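Local coordinates for protein ectonucleotide pyrophosphatase/phosphodiesterase family member 5 (Mus musculus, PDB 5VEO) that probably hydrolyses phosphodiester bonds of a restricted range of nucleotide substrates at a zinc-containing active site that binds AMP, at residues A[35-40]-A[335-340]; A[347-352]-A[381-386]. The protein carries 1 engineered substitution. All blocks are in the same frame, centred on the assembly; numbering follows the deposited sequence.

The two contacts cover opposite faces of one mixed sheet in this alkaline phosphatase-like fold. Contact 1 sets helix 35-42 against strand 338-341 in the buried interior, and its chemistry is entirely apolar, with no hydrogen bond crossing it. Contact 2 lies at the margin, where outermost strand 349-355 meets the last modelled residues; there a buried leucine and a partly exposed ring share the work with a salt bridge. Strand 45-51 runs between the two β-strands involved. The contacts also meet directly: F338, on the face of its strand turned away from the helix, has CE2 4.1 Å from CD1 of L384, so the packing runs on from the one contact into the other.

Contact 1. Residues A[35-40]-A[335-340]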
loop_
_atom_site.group_PDB
_atom_site.type_symbol
_atom_site.label_atom_id
_atom_site.label_comp_id
_atom_site.label_asym_id
_atom_site.label_seq_id
_atom_site.Cartn_x
_atom_site.Cartn_y
_atom_site.Cartn_z
ATOM N N PRO A 35 -15.607 -5.354 16.992
ATOM C CA PRO A 35 -16.267 -6.670 17.008
ATOM C C PRO A 35 -16.241 -7.387 15.680
ATOM O O PRO A 35 -16.154 -8.619 15.670
ATOM C CB PRO A 35 -17.702 -6.335 17.441
ATOM C CG PRO A 35 -17.866 -4.863 17.163
ATOM C CD PRO A 35 -16.508 -4.279 17.426
ATOM N N HIS A 36 -16.285 -6.668 14.554
ATOM C CA HIS A 36 -16.309 -7.376 13.281
ATOM C C HIS A 36 -14.925 -7.869 12.891
ATOM O O HIS A 36 -14.792 -8.991 12.390
ATOM C CB HIS A 36 -16.935 -6.492 12.216
ATOM C CG HIS A 36 -18.365 -6.191 12.511
ATOM N ND1 HIS A 36 -18.792 -4.971 12.983
ATOM C CD2 HIS A 36 -19.454 -6.995 12.499
ATOM C CE1 HIS A 36 -20.100 -5.017 13.185
ATOM N NE2 HIS A 36 -20.522 -6.234 12.900
ATOM N N PHE A 37 -13.875 -7.081 13.156
ATOM C CA PHE A 37 -12.528 -7.622 13.016
ATOM C C PHE A 37 -12.338 -8.831 13.923
ATOM O O PHE A 37 -11.765 -9.840 13.507
ATOM C CB PHE A 37 -11.465 -6.566 13.322
ATOM C CG PHE A 37 -11.250 -5.562 12.201
ATOM C CD1 PHE A 37 -10.322 -5.806 11.208
ATOM C CD2 PHE A 37 -11.971 -4.382 12.151
ATOM C CE1 PHE A 37 -10.115 -4.890 10.165
ATOM C CE2 PHE A 37 -11.759 -3.459 11.120
ATOM C CZ PHE A 37 -10.834 -3.730 10.125
ATOM N N HIS A 38 -12.822 -8.751 15.165
ATOM C CA HIS A 38 -12.636 -9.855 16.100
ATOM C C HIS A 38 -13.445 -11.084 15.693
ATOM O O HIS A 38 -13.010 -12.216 15.939
ATOM C CB HIS A 38 -12.972 -9.382 17.517
ATOM C CG HIS A 38 -11.833 -8.673 18.181
ATOM N ND1 HIS A 38 -11.524 -7.359 17.912
ATOM C CD2 HIS A 38 -10.902 -9.104 19.067
ATOM C CE1 HIS A 38 -10.465 -7.001 18.620
ATOM N NE2 HIS A 38 -10.062 -8.046 19.320
ATOM N N TYR A 39 -14.580 -10.888 15.016
ATOM C CA TYR A 39 -15.343 -12.014 14.492
ATOM C C TYR A 39 -14.550 -12.769 13.429
ATOM O O TYR A 39 -14.514 -14.005 13.424
ATOM C CB TYR A 39 -16.669 -11.505 13.933
ATOM C CG TYR A 39 -17.513 -12.558 13.273
ATOM C CD1 TYR A 39 -18.245 -13.466 14.028
ATOM C CD2 TYR A 39 -17.587 -12.646 11.893
ATOM C CE1 TYR A 39 -19.041 -14.431 13.415
ATOM C CE2 TYR A 39 -18.379 -13.601 11.276
ATOM C CZ TYR A 39 -19.093 -14.497 12.038
ATOM O OH TYR A 39 -19.867 -15.450 11.392
ATOM N N ILE A 40 -13.877 -12.046 12.530
ATOM C CA ILE A 40 -13.015 -12.708 11.553
ATOM C C ILE A 40 -11.864 -13.427 12.252
ATOM O O ILE A 40 -11.508 -14.557 11.893
ATOM C CB ILE A 40 -12.504 -11.694 10.516
ATOM C CG1 ILE A 40 -13.673 -11.288 9.605
ATOM C CG2 ILE A 40 -11.361 -12.296 9.705
ATOM C CD1 ILE A 40 -13.347 -10.234 8.593
ATOM N N HIS A 335 3.446 -0.806 9.993
ATOM C CA HIS A 335 2.961 -2.125 9.590
ATOM C C HIS A 335 1.431 -2.186 9.556
ATOM O O HIS A 335 0.757 -1.680 10.460
ATOM C CB HIS A 335 3.501 -3.196 10.525
ATOM C CG HIS A 335 4.983 -3.350 10.426
ATOM N ND1 HIS A 335 5.733 -4.046 11.345
ATOM C CD2 HIS A 335 5.859 -2.867 9.515
ATOM C CE1 HIS A 335 7.009 -3.987 11.006
ATOM N NE2 HIS A 335 7.108 -3.291 9.886
ATOM N N PRO A 336 0.877 -2.822 8.525
ATOM C CA PRO A 336 -0.572 -2.938 8.380
ATOM C C PRO A 336 -1.152 -4.152 9.087
ATOM O O PRO A 336 -0.475 -5.152 9.308
ATOM C CB PRO A 336 -0.731 -3.133 6.871
ATOM C CG PRO A 336 0.484 -3.943 6.511
ATOM C CD PRO A 336 1.598 -3.396 7.384
ATOM N N ILE A 337 -2.467 -4.092 9.304
ATOM C CA ILE A 337 -3.219 -5.268 9.733
ATOM C C ILE A 337 -3.185 -6.339 8.652
ATOM O O ILE A 337 -3.071 -6.047 7.442
ATOM C CB ILE A 337 -4.693 -4.956 10.041
ATOM C CG1 ILE A 337 -5.349 -4.283 8.829
ATOM C CG2 ILE A 337 -4.849 -4.254 11.343
ATOM C CD1 ILE A 337 -6.834 -4.432 8.752
ATOM N N PHE A 338 -3.352 -7.588 9.082
ATOM C CA PHE A 338 -3.647 -8.694 8.169
ATOM C C PHE A 338 -4.502 -9.726 8.892
ATOM O O PHE A 338 -4.096 -10.259 9.935
ATOM C CB PHE A 338 -2.367 -9.349 7.645
ATOM C CG PHE A 338 -2.612 -10.450 6.654
ATOM C CD1 PHE A 338 -2.501 -10.206 5.297
ATOM C CD2 PHE A 338 -2.961 -11.729 7.077
ATOM C CE1 PHE A 338 -2.739 -11.226 4.370
ATOM C CE2 PHE A 338 -3.197 -12.729 6.173
ATOM C CZ PHE A 338 -3.086 -12.477 4.808
ATOM N N LEU A 339 -5.665 -10.028 8.323
ATOM C CA LEU A 339 -6.511 -11.086 8.849
ATOM C C LEU A 339 -7.290 -11.691 7.692
ATOM O O LEU A 339 -7.408 -11.087 6.632
ATOM C CB LEU A 339 -7.429 -10.575 9.966
ATOM C CG LEU A 339 -8.517 -9.537 9.784
ATOM C CD1 LEU A 339 -9.437 -9.513 11.023
ATOM C CD2 LEU A 339 -7.918 -8.144 9.537
ATOM N N ALA A 340 -7.808 -12.898 7.890
ATOM C CA ALA A 340 -8.511 -13.534 6.781
ATOM C C ALA A 340 -9.468 -14.598 7.295
ATOM O O ALA A 340 -9.307 -15.139 8.393
ATOM C CB ALA A 340 -7.528 -14.147 5.794
#
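Helix 35-42 packs here on strand 338-341 of the central mixed sheet, a helix-on-sheet layer of the α/β fold shared by the alkaline phosphatase superfamily. Measured on the short segments, the axes approach to 8.8 Å with 63° between their directions, so the helix runs obliquely over the strand. The tight part is a small apolar core. L339 points from the strand toward the helix, its CG held in the crowded position between backbone N and carbonyl carbon (chi1 64°), and its two methyls divide the work. CD2 lies in the plane of the F37 ring, at its edge, 3.7 Å from F37 CD1. At the neighbouring ring carbon, CD1 of I337 comes in obliquely, 3.6 Å from F37 CE1; I337 likewise holds CG1 in the crowded position. I40 comes from the next turn of the helix, and its CG2 rests 3.6 Å from L339 CD1. The helix side of the core is completed by V197 and L201 of helix 190-210, while F24 meets the F37 ring with planes inclined at about 35°.

The other flank of the helix is looser and more polar. P35 is exposed, and H38 and Y39 turn away from the strand; Y39 OH bonds to K209, and H36 ND1 to D198. Nothing polar is exchanged between helix and strand, yet main-chain oxygens do edge into the apolar core: I40 CG2 is 3.7 Å from A340 O, and L339 CD1 sits 3.4 Å from F37 O.

Contact 2. Residues A[347-352]-A[381-386]; sequences KNFTKE and VQDLLS
Electrostatics dominate one end of this contact, between strand residue K351 and D383 of the 381-386 segment. The lysine leaves the strand with CG anti to the backbone N (chi1 176°), stays extended through chi3 and bends only at chi4 (85°), which brings its ammonium down onto the carboxylate. NZ is 3.1 Å from D383 OD1 and 3.2 Å from D383 OD2, meeting the syn lone pair of each, so both oxygens grip one nitrogen. D383 keeps its CG in the crowded position (chi1 52°), which sets both oxygens within reach of the lysine NZ. NZ also donates to N380 O, so a single charge joins the strand both to the carboxylate and to the preceding main chain.

Apolar packing runs alongside. The aliphatic part of the lysine contributes, with K351 CD 3.8 Å from L384 CD2. That same methyl stands at the edge of the F349 ring, 4.1 Å from F349 CE2, and V45 of the adjoining strand touches both F349 and L384. An alanine at K351 removes the ion pair, the bond to N380 O and the packing of CD on L384, and would probably leave the 381-386 turn less firmly held on the strand.

Main-chain contacts complete the set. D383 O approaches the F349 ring obliquely, 3.5 Å from F349 CE2, and accepts a bond from R346, whose cation also interacts with that ring. Bonds from L384 N to V381 O and from L385 N to Q382 O shape 381-385 into two overlapping turns. The whole is a C-terminal segment folded back over the edge strand of an α/β central sheet.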
loop_
_atom_site.group_PDB
_atom_site.type_symbol
_atom_site.label_atom_id
_atom_site.label_comp_id
_atom_site.label_asym_id
_atom_site.label_seq_id
_atom_site.Cartn_x
_atom_site.Cartn_y
_atom_site.Cartn_z
ATOM N N LYS A 347 -8.963 -21.589 11.435
ATOM C CA LYS A 347 -9.912 -20.878 12.280
ATOM C C LYS A 347 -9.312 -20.624 13.652
ATOM O O LYS A 347 -8.753 -21.539 14.271
ATOM C CB LYS A 347 -11.205 -21.671 12.424
ATOM C CG LYS A 347 -11.968 -21.821 11.120
ATOM C CD LYS A 347 -13.257 -22.604 11.363
ATOM C CE LYS A 347 -14.514 -21.748 11.225
ATOM N NZ LYS A 347 -14.891 -21.136 12.547
ATOM N N ASN A 348 -9.468 -19.399 14.139
ATOM C CA ASN A 348 -8.983 -18.966 15.450
ATOM C C ASN A 348 -7.467 -19.133 15.598
ATOM O O ASN A 348 -6.970 -19.542 16.652
ATOM C CB ASN A 348 -9.717 -19.705 16.576
ATOM C CG ASN A 348 -9.678 -18.948 17.868
ATOM O OD1 ASN A 348 -9.603 -17.713 17.872
ATOM N ND2 ASN A 348 -9.704 -19.668 18.988
ATOM N N PHE A 349 -6.725 -18.776 14.552
ATOM C CA PHE A 349 -5.287 -18.989 14.475
ATOM C C PHE A 349 -4.561 -17.653 14.386
ATOM O O PHE A 349 -4.936 -16.783 13.582
ATOM C CB PHE A 349 -4.925 -19.847 13.264
ATOM C CG PHE A 349 -3.445 -20.034 13.070
ATOM C CD1 PHE A 349 -2.696 -20.777 13.983
ATOM C CD2 PHE A 349 -2.794 -19.471 11.988
ATOM C CE1 PHE A 349 -1.332 -20.960 13.797
ATOM C CE2 PHE A 349 -1.441 -19.661 11.795
ATOM C CZ PHE A 349 -0.700 -20.389 12.719
ATOM N N THR A 350 -3.510 -17.507 15.186
ATOM C CA THR A 350 -2.686 -16.305 15.173
ATOM C C THR A 350 -1.251 -16.681 14.867
ATOM O O THR A 350 -0.678 -17.570 15.506
ATOM C CB THR A 350 -2.758 -15.553 16.495
ATOM O OG1 THR A 350 -4.120 -15.270 16.795
ATOM C CG2 THR A 350 -1.983 -14.223 16.409
ATOM N N LYS A 351 -0.677 -15.969 13.915
ATOM C CA LYS A 351 0.693 -16.109 13.469
ATOM C C LYS A 351 1.454 -14.822 13.781
ATOM O O LYS A 351 0.906 -13.723 13.654
ATOM C CB LYS A 351 0.684 -16.392 11.968
ATOM C CG LYS A 351 1.999 -16.464 11.333
ATOM C CD LYS A 351 1.815 -16.955 9.936
ATOM C CE LYS A 351 3.034 -16.711 9.156
ATOM N NZ LYS A 351 4.013 -17.771 9.323
ATOM N N GLU A 352 2.736 -14.937 14.148
ATOM C CA GLU A 352 3.446 -13.738 14.587
ATOM C C GLU A 352 3.768 -12.788 13.429
ATOM O O GLU A 352 3.569 -11.577 13.565
ATOM C CB GLU A 352 4.716 -14.101 15.343
ATOM C CG GLU A 352 5.542 -12.891 15.747
ATOM C CD GLU A 352 4.788 -11.876 16.620
ATOM O OE1 GLU A 352 3.783 -12.241 17.281
ATOM O OE2 GLU A 352 5.233 -10.705 16.654
ATOM N N VAL A 381 4.001 -18.717 4.394
ATOM C CA VAL A 381 2.624 -18.470 4.802
ATOM C C VAL A 381 1.745 -19.714 4.703
ATOM O O VAL A 381 0.547 -19.641 4.978
ATOM C CB VAL A 381 2.011 -17.300 4.006
ATOM C CG1 VAL A 381 2.686 -16.011 4.410
ATOM C CG2 VAL A 381 2.146 -17.506 2.517
ATOM N N GLN A 382 2.320 -20.872 4.373
ATOM C CA GLN A 382 1.510 -22.082 4.245
ATOM C C GLN A 382 0.794 -22.435 5.546
ATOM O O GLN A 382 -0.280 -23.045 5.504
ATOM C CB GLN A 382 2.374 -23.252 3.769
ATOM C CG GLN A 382 3.479 -23.647 4.711
ATOM C CD GLN A 382 4.260 -24.852 4.215
ATOM O OE1 GLN A 382 3.750 -25.655 3.434
ATOM N NE2 GLN A 382 5.505 -24.977 4.659
ATOM N N ASP A 383 1.333 -22.033 6.704
ATOM C CA ASP A 383 0.676 -22.385 7.962
ATOM C C ASP A 383 -0.610 -21.608 8.223
ATOM O O ASP A 383 -1.313 -21.927 9.186
ATOM C CB ASP A 383 1.622 -22.212 9.161
ATOM C CG ASP A 383 2.286 -20.843 9.226
ATOM O OD1 ASP A 383 2.369 -20.127 8.213
ATOM O OD2 ASP A 383 2.777 -20.493 10.320
ATOM N N LEU A 384 -0.956 -20.615 7.388
ATOM C CA LEU A 384 -2.266 -19.990 7.504
ATOM C C LEU A 384 -3.392 -20.875 6.976
ATOM O O LEU A 384 -4.560 -20.623 7.290
ATOM C CB LEU A 384 -2.281 -18.664 6.740
ATOM C CG LEU A 384 -1.336 -17.595 7.254
ATOM C CD1 LEU A 384 -1.294 -16.415 6.262
ATOM C CD2 LEU A 384 -1.772 -17.130 8.644
ATOM N N LEU A 385 -3.061 -21.894 6.192
ATOM C CA LEU A 385 -4.054 -22.635 5.423
ATOM C C LEU A 385 -4.540 -23.868 6.176
ATOM O O LEU A 385 -3.774 -24.521 6.896
ATOM C CB LEU A 385 -3.462 -23.040 4.071
ATOM C CG LEU A 385 -3.043 -21.866 3.168
ATOM C CD1 LEU A 385 -2.537 -22.338 1.830
ATOM C CD2 LEU A 385 -4.200 -20.904 2.970
ATOM N N SER A 386 -5.831 -24.158 6.025
ATOM C CA SER A 386 -6.444 -25.342 6.645
ATOM C C SER A 386 -5.944 -26.623 5.992
ATOM O O SER A 386 -5.610 -26.618 4.806
ATOM C CB SER A 386 -7.965 -25.256 6.547
ATOM O OG SER A 386 -8.373 -25.033 5.203
#